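Local coordinates for putative Lipoprotein (PDB 3U24) that is of unknown function but binds zinc and calcium ions and, as a putative lipoprotein of the DUF885 family in the Peptidase_MA clan, may be related to zinc-dependent peptidases, at residues A[272-277]-A[467-472]; A[445-450]-A[463-468]; A[475-480]-A[493-498]; A[471-476]-A[523-528]. All blocks are in the same frame, centred on the assembly; numbering follows the deposited sequence.

Interaction 1 of 4, residues A[272-277]-A[467-472]; sequences DRVQGE and KWNLRV. With ZN (zinc ion), chain L.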
loop_
_atom_site.group_PDB
_atom_site.type_symbol
_atom_site.label_atom_id
_atom_site.label_comp_id
_atom_site.label_asym_id
_atom_site.label_seq_id
_atom_site.Cartn_x
_atom_site.Cartn_y
_atom_site.Cartn_z
ATOM N N ASP A 272 18.509 2.024 17.168
ATOM C CA ASP A 272 19.269 2.097 18.417
ATOM C C ASP A 272 18.616 2.959 19.497
ATOM O O ASP A 272 18.560 2.531 20.644
ATOM C CB ASP A 272 20.729 2.546 18.169
ATOM C CG ASP A 272 21.521 1.540 17.305
ATOM O OD1 ASP A 272 21.173 0.337 17.305
ATOM O OD2 ASP A 272 22.514 1.937 16.643
ATOM N N ARG A 273 18.143 4.146 19.133
ATOM C CA ARG A 273 17.495 5.044 20.093
ATOM C C ARG A 273 16.267 4.348 20.722
ATOM O O ARG A 273 16.110 4.328 21.948
ATOM C CB ARG A 273 17.080 6.388 19.419
ATOM C CG ARG A 273 16.132 7.284 20.257
ATOM C CD ARG A 273 15.513 8.523 19.550
ATOM N NE ARG A 273 14.511 8.193 18.510
ATOM C CZ ARG A 273 13.246 7.827 18.723
ATOM N NH1 ARG A 273 12.485 7.534 17.663
ATOM N NH2 ARG A 273 12.750 7.748 19.968
ATOM N N VAL A 274 15.427 3.751 19.873
ATOM C CA VAL A 274 14.185 3.105 20.314
ATOM C C VAL A 274 14.487 1.926 21.260
ATOM O O VAL A 274 13.966 1.891 22.363
ATOM C CB VAL A 274 13.272 2.684 19.121
ATOM C CG1 VAL A 274 12.191 1.714 19.591
ATOM C CG2 VAL A 274 12.645 3.916 18.429
ATOM N N GLN A 275 15.382 1.024 20.853
ATOM C CA GLN A 275 15.807 -0.105 21.694
ATOM C C GLN A 275 16.374 0.334 23.060
ATOM O O GLN A 275 16.077 -0.279 24.074
ATOM C CB GLN A 275 16.823 -1.004 20.967
ATOM C CG GLN A 275 16.239 -1.806 19.796
ATOM C CD GLN A 275 17.285 -2.576 18.995
ATOM O OE1 GLN A 275 18.461 -2.271 19.045
ATOM N NE2 GLN A 275 16.851 -3.563 18.247
ATOM N N GLY A 276 17.146 1.416 23.074
ATOM C CA GLY A 276 17.683 1.987 24.311
ATOM C C GLY A 276 16.570 2.451 25.229
ATOM O O GLY A 276 16.627 2.182 26.427
ATOM N N GLU A 277 15.558 3.141 24.684
ATOM C CA GLU A 277 14.418 3.547 25.504
ATOM C C GLU A 277 13.631 2.343 26.032
ATOM O O GLU A 277 13.235 2.323 27.207
ATOM C CB GLU A 277 13.487 4.478 24.750
ATOM C CG GLU A 277 14.167 5.812 24.445
ATOM C CD GLU A 277 14.695 6.495 25.691
ATOM O OE1 GLU A 277 13.866 6.817 26.559
ATOM O OE2 GLU A 277 15.937 6.662 25.818
ATOM N N LYS A 467 7.682 -1.173 20.291
ATOM C CA LYS A 467 7.814 -2.414 19.523
ATOM C C LYS A 467 7.160 -2.216 18.156
ATOM O O LYS A 467 7.702 -2.640 17.109
ATOM C CB LYS A 467 7.204 -3.646 20.231
ATOM C CG LYS A 467 7.029 -4.862 19.321
ATOM C CD LYS A 467 6.186 -5.959 19.951
ATOM C CE LYS A 467 5.991 -7.179 19.031
ATOM N NZ LYS A 467 4.737 -7.075 18.187
ATOM N N TRP A 468 5.998 -1.573 18.191
ATOM C CA TRP A 468 5.266 -1.206 16.988
ATOM C C TRP A 468 6.060 -0.293 16.081
ATOM O O TRP A 468 6.152 -0.524 14.894
ATOM C CB TRP A 468 3.978 -0.552 17.447
ATOM C CG TRP A 468 2.875 -0.369 16.455
ATOM C CD1 TRP A 468 2.458 0.828 15.869
ATOM C CD2 TRP A 468 1.919 -1.375 15.986
ATOM N NE1 TRP A 468 1.353 0.619 15.066
ATOM C CE2 TRP A 468 0.986 -0.671 15.092
ATOM C CE3 TRP A 468 1.763 -2.742 16.186
ATOM C CZ2 TRP A 468 -0.044 -1.322 14.445
ATOM C CZ3 TRP A 468 0.719 -3.388 15.522
ATOM C CH2 TRP A 468 -0.167 -2.690 14.678
ATOM N N ASN A 469 6.691 0.725 16.633
ATOM C CA ASN A 469 7.546 1.595 15.837
ATOM C C ASN A 469 8.698 0.834 15.197
ATOM O O ASN A 469 9.077 1.122 14.045
ATOM C CB ASN A 469 8.102 2.721 16.723
ATOM C CG ASN A 469 8.520 3.968 15.947
ATOM O OD1 ASN A 469 9.542 4.540 16.254
ATOM N ND2 ASN A 469 7.713 4.413 14.979
ATOM N N LEU A 470 9.279 -0.126 15.923
ATOM C CA LEU A 470 10.359 -0.935 15.344
ATOM C C LEU A 470 9.961 -1.664 14.042
ATOM O O LEU A 470 10.789 -1.832 13.147
ATOM C CB LEU A 470 10.931 -1.936 16.357
ATOM C CG LEU A 470 11.866 -1.335 17.411
ATOM C CD1 LEU A 470 12.188 -2.374 18.475
ATOM C CD2 LEU A 470 13.145 -0.799 16.760
ATOM N N ARG A 471 8.705 -2.062 13.917
ATOM C CA ARG A 471 8.208 -2.679 12.670
ATOM C C ARG A 471 8.516 -1.769 11.462
ATOM O O ARG A 471 8.984 -2.205 10.399
ATOM C CB ARG A 471 6.686 -2.851 12.789
ATOM C CG ARG A 471 6.035 -4.074 12.150
ATOM C CD ARG A 471 4.606 -4.266 12.726
ATOM N NE ARG A 471 3.552 -3.573 11.951
ATOM C CZ ARG A 471 3.151 -2.289 12.078
ATOM N NH1 ARG A 471 2.184 -1.826 11.273
ATOM N NH2 ARG A 471 3.686 -1.443 12.977
ATOM N N VAL A 472 8.203 -0.492 11.643
ATOM C CA VAL A 472 8.302 0.484 10.582
ATOM C C VAL A 472 9.774 0.784 10.251
ATOM O O VAL A 472 10.172 0.775 9.084
ATOM C CB VAL A 472 7.494 1.735 10.997
ATOM C CG1 VAL A 472 7.829 2.896 10.132
ATOM C CG2 VAL A 472 6.007 1.369 10.917
HETATM ZN ZN ZN L . 23.124 -0.069 15.642
HETATM O O HOH W 1 24.346 -0.102 13.719
HETATM O O HOH W 2 22.694 -1.497 16.749
HETATM O O HOH W 3 21.791 -0.206 14.572
#
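Apolar packing between Val274 and Leu470 makes up most of this contact. Val274 CG1, anti to its backbone N (chi1 165°), is the methyl that reaches Leu470, meeting CG at 3.8 Å; the side chains lie alongside each other, running in opposite senses. Gln275 adds its aliphatic part: CG lies 4.3 Å from Leu470 CD1, while its amide NE2 turns to Glu499. The polar end of Asn469 takes part only by packing: OD1 rests 3.8 Å from Val274 CG2. Metal binding is separate: Asp272 points away from the partner helix and chelates a zinc ion with OD1 at 2.6 Å and OD2 at 2.3 Å, with waters as its other ligands. The whole is antiparallel helix-helix packing of helices 260-289 and 459-485, the segments at 164° with axes 10.1 Å apart. Around them, Asn469 also touches Tyr528 of helix 523-542, Leu470 touches Phe501, and Val274 reaches Tyr466 and Ile473 along helix 459-485.

Interaction 2 of 4, residues A[445-450]-A[463-468]; sequences TERMML and LMYYKW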
loop_
_atom_site.group_PDB
_atom_site.type_symbol
_atom_site.label_atom_id
_atom_site.label_comp_id
_atom_site.label_asym_id
_atom_site.label_seq_id
_atom_site.Cartn_x
_atom_site.Cartn_y
_atom_site.Cartn_z
ATOM N N THR A 445 0.868 10.068 13.714
ATOM C CA THR A 445 -0.151 10.328 14.745
ATOM C C THR A 445 0.004 9.480 16.008
ATOM O O THR A 445 -0.314 9.929 17.110
ATOM C CB THR A 445 -1.598 10.244 14.234
ATOM O OG1 THR A 445 -1.873 8.913 13.803
ATOM C CG2 THR A 445 -1.847 11.267 13.145
ATOM N N GLU A 446 0.527 8.276 15.852
ATOM C CA GLU A 446 0.773 7.426 16.994
ATOM C C GLU A 446 1.757 8.118 17.973
ATOM O O GLU A 446 1.503 8.236 19.175
ATOM C CB GLU A 446 1.325 6.069 16.544
ATOM C CG GLU A 446 0.550 5.407 15.412
ATOM C CD GLU A 446 1.326 4.291 14.712
ATOM O OE1 GLU A 446 2.490 4.042 15.090
ATOM O OE2 GLU A 446 0.776 3.662 13.778
ATOM N N ARG A 447 2.849 8.617 17.432
ATOM C CA ARG A 447 3.856 9.253 18.242
ATOM C C ARG A 447 3.335 10.555 18.855
ATOM O O ARG A 447 3.451 10.790 20.066
ATOM C CB ARG A 447 5.111 9.446 17.391
ATOM C CG ARG A 447 6.152 10.411 17.908
ATOM C CD ARG A 447 6.942 9.904 19.070
ATOM N NE ARG A 447 7.775 8.771 18.654
ATOM C CZ ARG A 447 8.883 8.343 19.279
ATOM N NH1 ARG A 447 9.343 8.963 20.388
ATOM N NH2 ARG A 447 9.524 7.287 18.760
HETATM N N MSE A 448 2.738 11.387 18.012
HETATM C CA MSE A 448 2.192 12.682 18.438
HETATM C C MSE A 448 1.155 12.483 19.547
HETATM O O MSE A 448 1.215 13.165 20.542
HETATM C CB MSE A 448 1.578 13.404 17.237
HETATM C CG MSE A 448 1.009 14.766 17.524
HETATM SE SE MSE A 448 -0.853 14.578 18.074
HETATM C CE MSE A 448 -1.630 14.003 16.349
HETATM N N MSE A 449 0.217 11.546 19.394
HETATM C CA MSE A 449 -0.783 11.312 20.481
HETATM C C MSE A 449 -0.158 10.949 21.837
HETATM O O MSE A 449 -0.589 11.462 22.854
HETATM C CB MSE A 449 -1.777 10.216 20.116
HETATM C CG MSE A 449 -2.662 10.591 18.971
HETATM SE SE MSE A 449 -4.117 11.776 19.545
HETATM C CE MSE A 449 -5.406 10.339 20.087
ATOM N N LEU A 450 0.837 10.064 21.827
ATOM C CA LEU A 450 1.514 9.707 23.049
ATOM C C LEU A 450 2.287 10.890 23.597
ATOM O O LEU A 450 2.237 11.160 24.809
ATOM C CB LEU A 450 2.457 8.514 22.868
ATOM C CG LEU A 450 1.895 7.119 22.592
ATOM C CD1 LEU A 450 3.025 6.084 22.646
ATOM C CD2 LEU A 450 0.878 6.751 23.605
ATOM N N LEU A 463 6.271 1.218 25.946
ATOM C CA LEU A 463 7.041 0.049 25.573
ATOM C C LEU A 463 6.416 -0.629 24.354
ATOM O O LEU A 463 7.136 -1.003 23.420
ATOM C CB LEU A 463 7.131 -0.922 26.754
ATOM C CG LEU A 463 7.885 -2.232 26.553
ATOM C CD1 LEU A 463 9.320 -1.949 26.137
ATOM C CD2 LEU A 463 7.813 -3.080 27.824
HETATM N N MSE A 464 5.085 -0.777 24.381
HETATM C CA MSE A 464 4.353 -1.424 23.331
HETATM C C MSE A 464 4.375 -0.589 22.058
HETATM O O MSE A 464 4.557 -1.134 20.981
HETATM C CB MSE A 464 2.906 -1.720 23.744
HETATM C CG MSE A 464 2.736 -2.798 24.807
HETATM SE SE MSE A 464 3.531 -4.598 24.347
HETATM C CE MSE A 464 3.083 -4.727 22.530
ATOM N N TYR A 465 4.208 0.721 22.187
ATOM C CA TYR A 465 4.389 1.624 21.061
ATOM C C TYR A 465 5.766 1.453 20.399
ATOM O O TYR A 465 5.889 1.400 19.170
ATOM C CB TYR A 465 4.223 3.100 21.464
ATOM C CG TYR A 465 4.805 4.018 20.408
ATOM C CD1 TYR A 465 4.174 4.175 19.179
ATOM C CD2 TYR A 465 5.994 4.646 20.594
ATOM C CE1 TYR A 465 4.692 5.002 18.193
ATOM C CE2 TYR A 465 6.550 5.435 19.615
ATOM C CZ TYR A 465 5.887 5.623 18.408
ATOM O OH TYR A 465 6.433 6.405 17.413
ATOM N N TYR A 466 6.808 1.399 21.209
ATOM C CA TYR A 466 8.129 1.234 20.660
ATOM C C TYR A 466 8.294 -0.068 19.858
ATOM O O TYR A 466 8.943 -0.049 18.803
ATOM C CB TYR A 466 9.171 1.325 21.744
ATOM C CG TYR A 466 9.450 2.727 22.258
ATOM C CD1 TYR A 466 9.653 3.778 21.394
ATOM C CD2 TYR A 466 9.593 2.966 23.629
ATOM C CE1 TYR A 466 9.977 5.044 21.865
ATOM C CE2 TYR A 466 9.858 4.228 24.117
ATOM C CZ TYR A 466 10.079 5.258 23.232
ATOM O OH TYR A 466 10.359 6.503 23.707
ATOM N N LYS A 467 7.682 -1.173 20.291
ATOM C CA LYS A 467 7.814 -2.414 19.523
ATOM C C LYS A 467 7.160 -2.216 18.156
ATOM O O LYS A 467 7.702 -2.640 17.109
ATOM C CB LYS A 467 7.204 -3.646 20.231
ATOM C CG LYS A 467 7.029 -4.862 19.321
ATOM C CD LYS A 467 6.186 -5.959 19.951
ATOM C CE LYS A 467 5.991 -7.179 19.031
ATOM N NZ LYS A 467 4.737 -7.075 18.187
ATOM N N TRP A 468 5.998 -1.573 18.191
ATOM C CA TRP A 468 5.266 -1.206 16.988
ATOM C C TRP A 468 6.060 -0.293 16.081
ATOM O O TRP A 468 6.152 -0.524 14.894
ATOM C CB TRP A 468 3.978 -0.552 17.447
ATOM C CG TRP A 468 2.875 -0.369 16.455
ATOM C CD1 TRP A 468 2.458 0.828 15.869
ATOM C CD2 TRP A 468 1.919 -1.375 15.986
ATOM N NE1 TRP A 468 1.353 0.619 15.066
ATOM C CE2 TRP A 468 0.986 -0.671 15.092
ATOM C CE3 TRP A 468 1.763 -2.742 16.186
ATOM C CZ2 TRP A 468 -0.044 -1.322 14.445
ATOM C CZ3 TRP A 468 0.719 -3.388 15.522
ATOM C CH2 TRP A 468 -0.167 -2.690 14.678
HETATM O O HOH W 4 5.052 6.190 15.383
#
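Tyr465 is held at both ends, by Leu450 at its base and Arg447 at its hydroxyl, and this is the tight part of the contact. Its CG is anti to the backbone N (chi1 163°), which sets the base of the ring against Leu450 CD1; that methyl presses in obliquely, 3.4 Å from Tyr465 CB. At the other end Arg447 NE donates to Tyr465 OH over 3.0 Å, the oxygen 30° out of the guanidinium plane. The two planes are perpendicular: Tyr465 CE2 lies over a guanidinium face, and Arg447 NH2 at the ring edge. A phenylalanine in place of Tyr465 would probably leave Arg447 NE without this acceptor. The Glu446 side is looser. A water next to Tyr465 OH gives Glu446 OE1 only a weak bond, and Trp468 NE1 gives Glu446 OE2 another weak one at 3.4 Å. OE2 also bonds to ND1 of the zinc ligand His408, making Glu446 a second-shell residue. Helix 401-409 covers Trp468 through Ile401 and Ile404, and helix 260-289 meets Tyr466 through Val274.

Interaction 3 of 4, residues A[475-480]-A[493-498]; sequences NTILDY and IALMMD. With CA (calcium ion), chain T.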
loop_
_atom_site.group_PDB
_atom_site.type_symbol
_atom_site.label_atom_id
_atom_site.label_comp_id
_atom_site.label_asym_id
_atom_site.label_seq_id
_atom_site.Cartn_x
_atom_site.Cartn_y
_atom_site.Cartn_z
ATOM N N ASN A 475 11.303 -2.391 8.726
ATOM C CA ASN A 475 10.835 -2.583 7.335
ATOM C C ASN A 475 11.776 -1.900 6.335
ATOM O O ASN A 475 12.022 -2.451 5.257
ATOM C CB ASN A 475 9.429 -2.012 7.102
ATOM C CG ASN A 475 8.306 -2.949 7.547
ATOM O OD1 ASN A 475 8.501 -4.130 7.851
ATOM N ND2 ASN A 475 7.093 -2.413 7.532
ATOM N N THR A 476 12.269 -0.698 6.697
ATOM C CA THR A 476 13.167 0.090 5.878
ATOM C C THR A 476 14.544 -0.543 5.821
ATOM O O THR A 476 15.111 -0.701 4.746
ATOM C CB THR A 476 13.255 1.561 6.386
ATOM O OG1 THR A 476 12.018 2.186 6.111
ATOM C CG2 THR A 476 14.355 2.378 5.713
ATOM N N ILE A 477 15.076 -0.910 6.968
ATOM C CA ILE A 477 16.364 -1.623 7.027
ATOM C C ILE A 477 16.352 -2.885 6.144
ATOM O O ILE A 477 17.278 -3.142 5.353
ATOM C CB ILE A 477 16.728 -1.949 8.481
ATOM C CG1 ILE A 477 16.884 -0.645 9.247
ATOM C CG2 ILE A 477 18.022 -2.759 8.598
ATOM C CD1 ILE A 477 17.177 -0.825 10.710
ATOM N N LEU A 478 15.293 -3.648 6.262
ATOM C CA LEU A 478 15.160 -4.903 5.568
ATOM C C LEU A 478 15.090 -4.685 4.066
ATOM O O LEU A 478 15.842 -5.310 3.280
ATOM C CB LEU A 478 13.892 -5.612 6.047
ATOM C CG LEU A 478 13.475 -6.890 5.301
ATOM C CD1 LEU A 478 14.169 -8.064 5.930
ATOM C CD2 LEU A 478 11.975 -7.168 5.362
ATOM N N ASP A 479 14.197 -3.787 3.650
ATOM C CA ASP A 479 13.976 -3.623 2.213
ATOM C C ASP A 479 15.255 -3.140 1.519
ATOM O O ASP A 479 15.662 -3.679 0.480
ATOM C CB ASP A 479 12.806 -2.703 1.907
ATOM C CG ASP A 479 12.385 -2.768 0.435
ATOM O OD1 ASP A 479 11.749 -3.786 0.026
ATOM O OD2 ASP A 479 12.659 -1.781 -0.301
ATOM N N TYR A 480 15.905 -2.168 2.145
ATOM C CA TYR A 480 17.121 -1.576 1.632
ATOM C C TYR A 480 18.256 -2.574 1.649
ATOM O O TYR A 480 18.949 -2.745 0.646
ATOM C CB TYR A 480 17.483 -0.321 2.453
ATOM C CG TYR A 480 18.679 0.448 1.932
ATOM C CD1 TYR A 480 18.542 1.384 0.912
ATOM C CD2 TYR A 480 19.951 0.214 2.426
ATOM C CE1 TYR A 480 19.660 2.085 0.408
ATOM C CE2 TYR A 480 21.064 0.896 1.933
ATOM C CZ TYR A 480 20.918 1.849 0.939
ATOM O OH TYR A 480 22.039 2.539 0.454
ATOM N N ILE A 493 15.626 -12.629 8.769
ATOM C CA ILE A 493 14.810 -13.235 9.833
ATOM C C ILE A 493 15.287 -12.810 11.242
ATOM O O ILE A 493 14.461 -12.525 12.101
ATOM C CB ILE A 493 14.798 -14.791 9.762
ATOM C CG1 ILE A 493 14.136 -15.286 8.481
ATOM C CG2 ILE A 493 14.092 -15.421 10.977
ATOM C CD1 ILE A 493 12.715 -14.789 8.293
ATOM N N ALA A 494 16.601 -12.754 11.458
ATOM C CA ALA A 494 17.191 -12.367 12.747
ATOM C C ALA A 494 16.920 -10.874 13.005
ATOM O O ALA A 494 16.608 -10.509 14.113
ATOM C CB ALA A 494 18.712 -12.711 12.803
ATOM N N LEU A 495 16.965 -10.017 11.970
ATOM C CA LEU A 495 16.522 -8.623 12.124
ATOM C C LEU A 495 15.071 -8.536 12.657
ATOM O O LEU A 495 14.774 -7.883 13.667
ATOM C CB LEU A 495 16.606 -7.889 10.786
ATOM C CG LEU A 495 16.218 -6.392 10.689
ATOM C CD1 LEU A 495 17.341 -5.522 11.293
ATOM C CD2 LEU A 495 15.929 -6.002 9.220
HETATM N N MSE A 496 14.159 -9.203 11.966
HETATM C CA MSE A 496 12.769 -9.034 12.288
HETATM C C MSE A 496 12.473 -9.648 13.662
HETATM O O MSE A 496 11.688 -9.117 14.422
HETATM C CB MSE A 496 11.851 -9.615 11.196
HETATM C CG MSE A 496 11.831 -8.912 9.793
HETATM SE SE MSE A 496 11.977 -6.923 9.696
HETATM C CE MSE A 496 10.229 -6.440 10.403
HETATM N N MSE A 497 13.132 -10.734 14.019
HETATM C CA MSE A 497 12.794 -11.422 15.278
HETATM C C MSE A 497 13.600 -10.888 16.451
HETATM O O MSE A 497 13.051 -10.670 17.512
HETATM C CB MSE A 497 13.012 -12.923 15.145
HETATM C CG MSE A 497 12.096 -13.608 14.135
HETATM SE SE MSE A 497 12.206 -15.613 14.234
HETATM C CE MSE A 497 12.112 -15.830 16.169
ATOM N N ASP A 498 14.897 -10.680 16.262
ATOM C CA ASP A 498 15.784 -10.298 17.372
ATOM C C ASP A 498 15.847 -8.783 17.616
ATOM O O ASP A 498 16.025 -8.358 18.753
ATOM C CB ASP A 498 17.199 -10.823 17.132
ATOM C CG ASP A 498 17.249 -12.346 17.009
ATOM O OD1 ASP A 498 16.320 -13.058 17.467
ATOM O OD2 ASP A 498 18.239 -12.846 16.453
HETATM CA CA CA T . 16.470 -15.352 17.173
HETATM O O HOH W 5 18.925 -15.173 16.758
HETATM O O HOH W 6 17.613 -15.264 19.089
HETATM O O HOH W 7 16.725 -15.831 14.632
#
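The two helical segments are antiparallel to within a few degrees (176° between their directions), with axes 10.4 Å apart and Leu478 CA facing Leu495 CA at 7.7 Å. Leu495 packs on both Ile477 and Leu478, CD2 touching the two and CD1 Ile477 only. Its CG is anti to the backbone N (chi1 -179°), which sends the branch point across the interface. CD2 then lies 3.8 Å from Leu478 CB, and CD1 lies 3.9 Å from Ile477 CG2, the Ile477 and Leu495 side chains crossing obliquely. The arrangement is an antiparallel helical hairpin, in which the end of the long helix 459-485 turns back through a few residues into helix 489-499; the latter widens into a pi-type turn at 495-498. Beside Leu495, selenomethionine Met496 bends at chi2, which sets its selenium 4.3 Å from Leu478 CB, and again at chi3, which sets CE 3.9 Å from Asn475 OD1, the side chains crossing at about a right angle. That oxygen is not left to the methyl group alone, because it accepts a hydrogen bond from Lys510 NZ on helix 504-516, which also packs on Met496. Asp498 lies on the far side of its helix, well clear of the 475-480 segment, and holds a calcium ion through one oxygen: OD1 is at 2.3 Å, against 3.2 Å for OD2. Three waters also bind the ion.

Interaction 4 of 4, residues A[471-476]-A[523-528]; sequences RVICNT and SYYSGY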
loop_
_atom_site.group_PDB
_atom_site.type_symbol
_atom_site.label_atom_id
_atom_site.label_comp_id
_atom_site.label_asym_id
_atom_site.label_seq_id
_atom_site.Cartn_x
_atom_site.Cartn_y
_atom_site.Cartn_z
ATOM N N ARG A 471 8.705 -2.062 13.917
ATOM C CA ARG A 471 8.208 -2.679 12.670
ATOM C C ARG A 471 8.516 -1.769 11.462
ATOM O O ARG A 471 8.984 -2.205 10.399
ATOM C CB ARG A 471 6.686 -2.851 12.789
ATOM C CG ARG A 471 6.035 -4.074 12.150
ATOM C CD ARG A 471 4.606 -4.266 12.726
ATOM N NE ARG A 471 3.552 -3.573 11.951
ATOM C CZ ARG A 471 3.151 -2.289 12.078
ATOM N NH1 ARG A 471 2.184 -1.826 11.273
ATOM N NH2 ARG A 471 3.686 -1.443 12.977
ATOM N N VAL A 472 8.203 -0.492 11.643
ATOM C CA VAL A 472 8.302 0.484 10.582
ATOM C C VAL A 472 9.774 0.784 10.251
ATOM O O VAL A 472 10.172 0.775 9.084
ATOM C CB VAL A 472 7.494 1.735 10.997
ATOM C CG1 VAL A 472 7.829 2.896 10.132
ATOM C CG2 VAL A 472 6.007 1.369 10.917
ATOM N N ILE A 473 10.575 0.955 11.288
ATOM C CA ILE A 473 12.010 1.179 11.157
ATOM C C ILE A 473 12.679 -0.042 10.475
ATOM O O ILE A 473 13.395 0.112 9.455
ATOM C CB ILE A 473 12.662 1.473 12.540
ATOM C CG1 ILE A 473 12.032 2.747 13.182
ATOM C CG2 ILE A 473 14.163 1.638 12.405
ATOM C CD1 ILE A 473 12.428 2.973 14.644
ATOM N N CYS A 474 12.424 -1.235 11.017
ATOM C CA CYS A 474 13.029 -2.432 10.476
ATOM C C CYS A 474 12.503 -2.817 9.092
ATOM O O CYS A 474 13.220 -3.463 8.327
ATOM C CB CYS A 474 12.969 -3.600 11.467
ATOM S SG CYS A 474 13.905 -3.272 13.012
ATOM N N ASN A 475 11.303 -2.391 8.726
ATOM C CA ASN A 475 10.835 -2.583 7.335
ATOM C C ASN A 475 11.776 -1.900 6.335
ATOM O O ASN A 475 12.022 -2.451 5.257
ATOM C CB ASN A 475 9.429 -2.012 7.102
ATOM C CG ASN A 475 8.306 -2.949 7.547
ATOM O OD1 ASN A 475 8.501 -4.130 7.851
ATOM N ND2 ASN A 475 7.093 -2.413 7.532
ATOM N N THR A 476 12.269 -0.698 6.697
ATOM C CA THR A 476 13.167 0.090 5.878
ATOM C C THR A 476 14.544 -0.543 5.821
ATOM O O THR A 476 15.111 -0.701 4.746
ATOM C CB THR A 476 13.255 1.561 6.386
ATOM O OG1 THR A 476 12.018 2.186 6.111
ATOM C CG2 THR A 476 14.355 2.378 5.713
ATOM N N SER A 523 7.871 2.899 2.767
ATOM C CA SER A 523 6.964 4.027 2.640
ATOM C C SER A 523 6.526 4.537 4.004
ATOM O O SER A 523 6.415 5.765 4.232
ATOM C CB SER A 523 5.768 3.694 1.715
ATOM O OG SER A 523 4.962 2.635 2.191
ATOM N N TYR A 524 6.337 3.601 4.926
ATOM C CA TYR A 524 5.817 3.925 6.254
ATOM C C TYR A 524 6.775 4.824 7.003
ATOM O O TYR A 524 6.383 5.896 7.509
ATOM C CB TYR A 524 5.542 2.672 7.062
ATOM C CG TYR A 524 4.769 1.651 6.284
ATOM C CD1 TYR A 524 5.441 0.727 5.470
ATOM C CD2 TYR A 524 3.384 1.595 6.352
ATOM C CE1 TYR A 524 4.754 -0.200 4.734
ATOM C CE2 TYR A 524 2.674 0.665 5.607
ATOM C CZ TYR A 524 3.357 -0.226 4.816
ATOM O OH TYR A 524 2.715 -1.158 4.066
ATOM N N TYR A 525 8.035 4.416 7.062
ATOM C CA TYR A 525 9.013 5.156 7.833
ATOM C C TYR A 525 9.395 6.468 7.130
ATOM O O TYR A 525 9.644 7.472 7.770
ATOM C CB TYR A 525 10.255 4.309 8.038
ATOM C CG TYR A 525 11.324 4.969 8.837
ATOM C CD1 TYR A 525 11.135 5.278 10.168
ATOM C CD2 TYR A 525 12.548 5.252 8.266
ATOM C CE1 TYR A 525 12.122 5.894 10.908
ATOM C CE2 TYR A 525 13.564 5.827 8.997
ATOM C CZ TYR A 525 13.342 6.131 10.317
ATOM O OH TYR A 525 14.345 6.757 10.994
ATOM N N SER A 526 9.503 6.413 5.809
ATOM C CA SER A 526 9.884 7.582 5.049
ATOM C C SER A 526 8.914 8.744 5.266
ATOM O O SER A 526 9.331 9.830 5.636
ATOM C CB SER A 526 9.968 7.233 3.592
ATOM O OG SER A 526 10.201 8.416 2.867
ATOM N N GLY A 527 7.630 8.498 5.144
ATOM C CA GLY A 527 6.661 9.568 5.396
ATOM C C GLY A 527 6.625 10.031 6.840
ATOM O O GLY A 527 6.585 11.228 7.110
ATOM N N TYR A 528 6.658 9.076 7.779
ATOM C CA TYR A 528 6.766 9.403 9.185
ATOM C C TYR A 528 7.956 10.321 9.508
ATOM O O TYR A 528 7.813 11.344 10.194
ATOM C CB TYR A 528 6.848 8.121 9.990
ATOM C CG TYR A 528 7.368 8.278 11.394
ATOM C CD1 TYR A 528 6.677 9.031 12.339
ATOM C CD2 TYR A 528 8.533 7.632 11.790
ATOM C CE1 TYR A 528 7.138 9.143 13.643
ATOM C CE2 TYR A 528 9.015 7.758 13.076
ATOM C CZ TYR A 528 8.321 8.512 13.996
ATOM O OH TYR A 528 8.826 8.620 15.263
HETATM O O HOH W 8 9.166 1.529 6.618
#
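The Tyr525 ring has Val472 CG1 at its edge, near the ring plane, while Ile473 CG1 comes in obliquely to 3.9 Å from Tyr525 CE1. Tyr525 CD1 in turn sits at the edge of the Tyr528 ring. The Tyr524 ring has Ser523 OG over the rim of one face and a water in plane at its edge; Asn475 ND2 approaches Tyr524 CD1 obliquely at 4.1 Å, amide and ring planes 56° apart. Val472 is the wedge: with CG1 anti to its backbone N (chi1 165°), this methyl is 3.4 Å from Tyr525 N. The same water accepts from Tyr525 N and from Thr476 OG1 and donates to Val472 O, the last at 2.8 Å, so it satisfies polar atoms of both helices. An alanine in place of Tyr525 would probably open a gap beside Ile473 and leave Asp270, which bonds to the tyrosine OH, without that mate. The segments cross at -111° with axes 8.1 Å apart. This close helix crossing puts the start of helix 523-542 beside the zinc site of His408, His414 and Glu439, where Tyr524 touches Glu439, consistent with the wall of a Peptidase_MA-like metal site.

All four contacts draw on helix 459-485. Along it, interactions 2 and 1 share Lys467 and Trp468, interactions 1 and 4 share Arg471 and Val472, and interactions 4 and 3 share Asn475 and Thr476. Centres of interactions 1 and 2 are 10 Å apart, and the two touch where Val274 CG1 packs 3.7 Å from Tyr466 CB. Interaction 4 reaches interaction 2 through Tyr528 OH, 3.6 Å from Arg447 NE. The zinc held by His408, His414 and Glu439 lies about 5 Å from the Tyr524 side chain of interaction 4 and about 7 Å from that of Glu446 in interaction 2. Interaction 3 is farthest from interaction 2, with centres 19 Å apart.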